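Protein A52 (Vaccinia virus, PDB 2VVW) suppresses host innate immunity as a Bcl-2-like protein that associates with IRAK2 to inhibit NF-kappaB signalling and binds TRAF6 to activate p38. Local coordinates at the interface of chains A and B. Residues are numbered along the deposited sequence; one frame, centred on the assembly and turned at random. Chains: chain A/B, Protein A52.

The interface of chains A and B. Residues chain A 7-8, 10, 27, 30-31; chain B 34, 119-120, 122-123.
Two copies of the poxvirus Bcl-2-like fold meet across a two-fold symmetric interface, which may or may not be the dimer used in the cell. In this patch helix 21-35 and the N-terminal segment of chain A face the start of helix 122-132 and the preceding 3-10 turn of chain B, with the end of its helix 21-35. B:Lys123 is the long arm of the contact. Its CB leads to CG, anti to the carbonyl carbon (chi1 -66°), 3.5 Å from A:Asp8 OD1. The chain bends at chi2, CD lying against one face of the B:Trp122 indole, near its rim. CE passes 3.3 Å from A:Asp8 OD1, and a second bend at chi4 (65°) sets the ammonium NZ between two carboxylates. NZ forms a salt-bridging hydrogen bond to A:Asp8 OD1 (2.6 Å), on its anti lone pair. A second joins NZ to A:Glu27 OE2 (2.7 Å), met tip to tip from above the carboxylate plane. The two acids would favour a charged lysine. A:Asp8 OD1 also accepts a hydrogen bond from the A:Tyr31 phenol OH at 2.6 Å on its syn lone pair, while OD2 takes one from the backbone N of A:Leu10 from above the carboxylate plane and rests near B:Ser120 CB. The same phenol oxygen accepts a hydrogen bond from B:Trp122 NE1 at 2.9 Å, close to the indole plane and bent to 151° at H, so a chain of hydrogen bonds runs from indole through phenol to carboxylate. A:Met30 CE and A:Leu10 CD2 flank opposite faces of the phenol ring, both toward its rim. The B:Leu34 and A:Tyr31 side chains cross at about a right angle, B:Leu34 CD2 lying 3.9 Å from A:Tyr31 CE1. A:Met30, bent at chi3, brings SD and CE to B:Trp122 CZ2.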
# COMPACT_ATOMS: atom_id res chain seq x y z
N PRO A 7 11.11 8.20 -0.17
CA PRO A 7 9.97 9.10 -0.40
C PRO A 7 8.70 8.34 -0.79
O PRO A 7 8.74 7.15 -1.14
CB PRO A 7 10.44 9.96 -1.59
CG PRO A 7 11.40 9.08 -2.32
CD PRO A 7 12.12 8.31 -1.25
N ASP A 8 7.57 9.03 -0.73
CA ASP A 8 6.34 8.47 -1.28
C ASP A 8 6.31 8.82 -2.76
O ASP A 8 6.72 9.92 -3.12
CB ASP A 8 5.14 9.08 -0.59
CG ASP A 8 3.87 8.43 -1.03
OD1 ASP A 8 3.57 7.33 -0.50
OD2 ASP A 8 3.19 8.98 -1.92
N LEU A 10 3.54 8.73 -4.99
CA LEU A 10 2.27 9.14 -5.60
C LEU A 10 2.36 10.46 -6.34
O LEU A 10 1.93 10.57 -7.49
CB LEU A 10 1.18 9.22 -4.54
CG LEU A 10 -0.24 9.52 -5.03
CD1 LEU A 10 -0.68 8.62 -6.18
CD2 LEU A 10 -1.18 9.40 -3.85
N GLU A 27 4.46 0.76 -5.24
CA GLU A 27 3.60 1.87 -4.86
C GLU A 27 2.65 2.25 -5.97
O GLU A 27 1.50 2.62 -5.72
CB GLU A 27 4.43 3.08 -4.40
CG GLU A 27 5.13 2.83 -3.07
CD GLU A 27 5.51 4.07 -2.30
OE1 GLU A 27 5.19 5.22 -2.72
OE2 GLU A 27 6.14 3.88 -1.23
N MET A 30 -0.06 -0.35 -5.94
CA MET A 30 -0.84 -0.15 -4.72
C MET A 30 -1.79 1.02 -4.91
O MET A 30 -2.98 0.88 -4.70
CB MET A 30 0.09 0.13 -3.55
CG MET A 30 -0.57 0.51 -2.25
SD MET A 30 0.67 1.02 -1.05
CE MET A 30 1.10 2.68 -1.65
N TYR A 31 -1.26 2.16 -5.34
CA TYR A 31 -2.08 3.36 -5.42
C TYR A 31 -3.12 3.30 -6.55
O TYR A 31 -4.29 3.72 -6.37
CB TYR A 31 -1.21 4.61 -5.57
CG TYR A 31 -0.58 5.11 -4.28
CD1 TYR A 31 -1.37 5.53 -3.22
CD2 TYR A 31 0.82 5.18 -4.13
CE1 TYR A 31 -0.82 6.00 -2.02
CE2 TYR A 31 1.39 5.68 -2.93
CZ TYR A 31 0.57 6.06 -1.89
OH TYR A 31 1.10 6.56 -0.72
N LEU B 34 -6.18 4.05 2.73
CA LEU B 34 -6.51 4.26 1.31
C LEU B 34 -7.94 3.86 0.95
O LEU B 34 -8.56 4.50 0.11
CB LEU B 34 -5.52 3.52 0.41
CG LEU B 34 -4.04 3.90 0.66
CD1 LEU B 34 -3.11 3.09 -0.26
CD2 LEU B 34 -3.80 5.40 0.49
N PHE B 119 -3.99 11.26 0.64
CA PHE B 119 -3.82 9.81 0.69
C PHE B 119 -2.43 9.38 1.10
O PHE B 119 -2.28 8.45 1.91
CB PHE B 119 -4.22 9.20 -0.65
CG PHE B 119 -5.70 9.28 -0.92
CD1 PHE B 119 -6.61 8.61 -0.10
CD2 PHE B 119 -6.19 10.01 -1.99
CE1 PHE B 119 -7.98 8.67 -0.35
CE2 PHE B 119 -7.58 10.08 -2.23
CZ PHE B 119 -8.46 9.41 -1.41
N SER B 120 -1.41 10.08 0.62
CA SER B 120 -0.03 9.73 0.92
C SER B 120 0.39 9.89 2.38
O SER B 120 1.45 9.38 2.77
CB SER B 120 0.91 10.55 0.04
OG SER B 120 0.85 11.91 0.38
N TRP B 122 -0.79 8.50 4.98
CA TRP B 122 -0.78 7.24 5.70
C TRP B 122 0.65 6.79 6.06
O TRP B 122 0.86 6.11 7.05
CB TRP B 122 -1.52 6.16 4.91
CG TRP B 122 -0.78 5.60 3.77
CD1 TRP B 122 -0.70 6.08 2.50
CD2 TRP B 122 -0.01 4.40 3.79
NE1 TRP B 122 0.09 5.28 1.73
CE2 TRP B 122 0.52 4.23 2.50
CE3 TRP B 122 0.29 3.47 4.78
CZ2 TRP B 122 1.34 3.15 2.17
CZ3 TRP B 122 1.10 2.41 4.46
CH2 TRP B 122 1.61 2.25 3.16
N LYS B 123 1.64 7.20 5.26
CA LYS B 123 3.05 6.87 5.51
C LYS B 123 3.53 7.38 6.87
O LYS B 123 4.38 6.75 7.50
CB LYS B 123 3.93 7.45 4.39
CG LYS B 123 3.69 6.83 3.01
CD LYS B 123 4.22 5.40 2.95
CE LYS B 123 4.23 4.87 1.53
NZ LYS B 123 5.20 5.62 0.67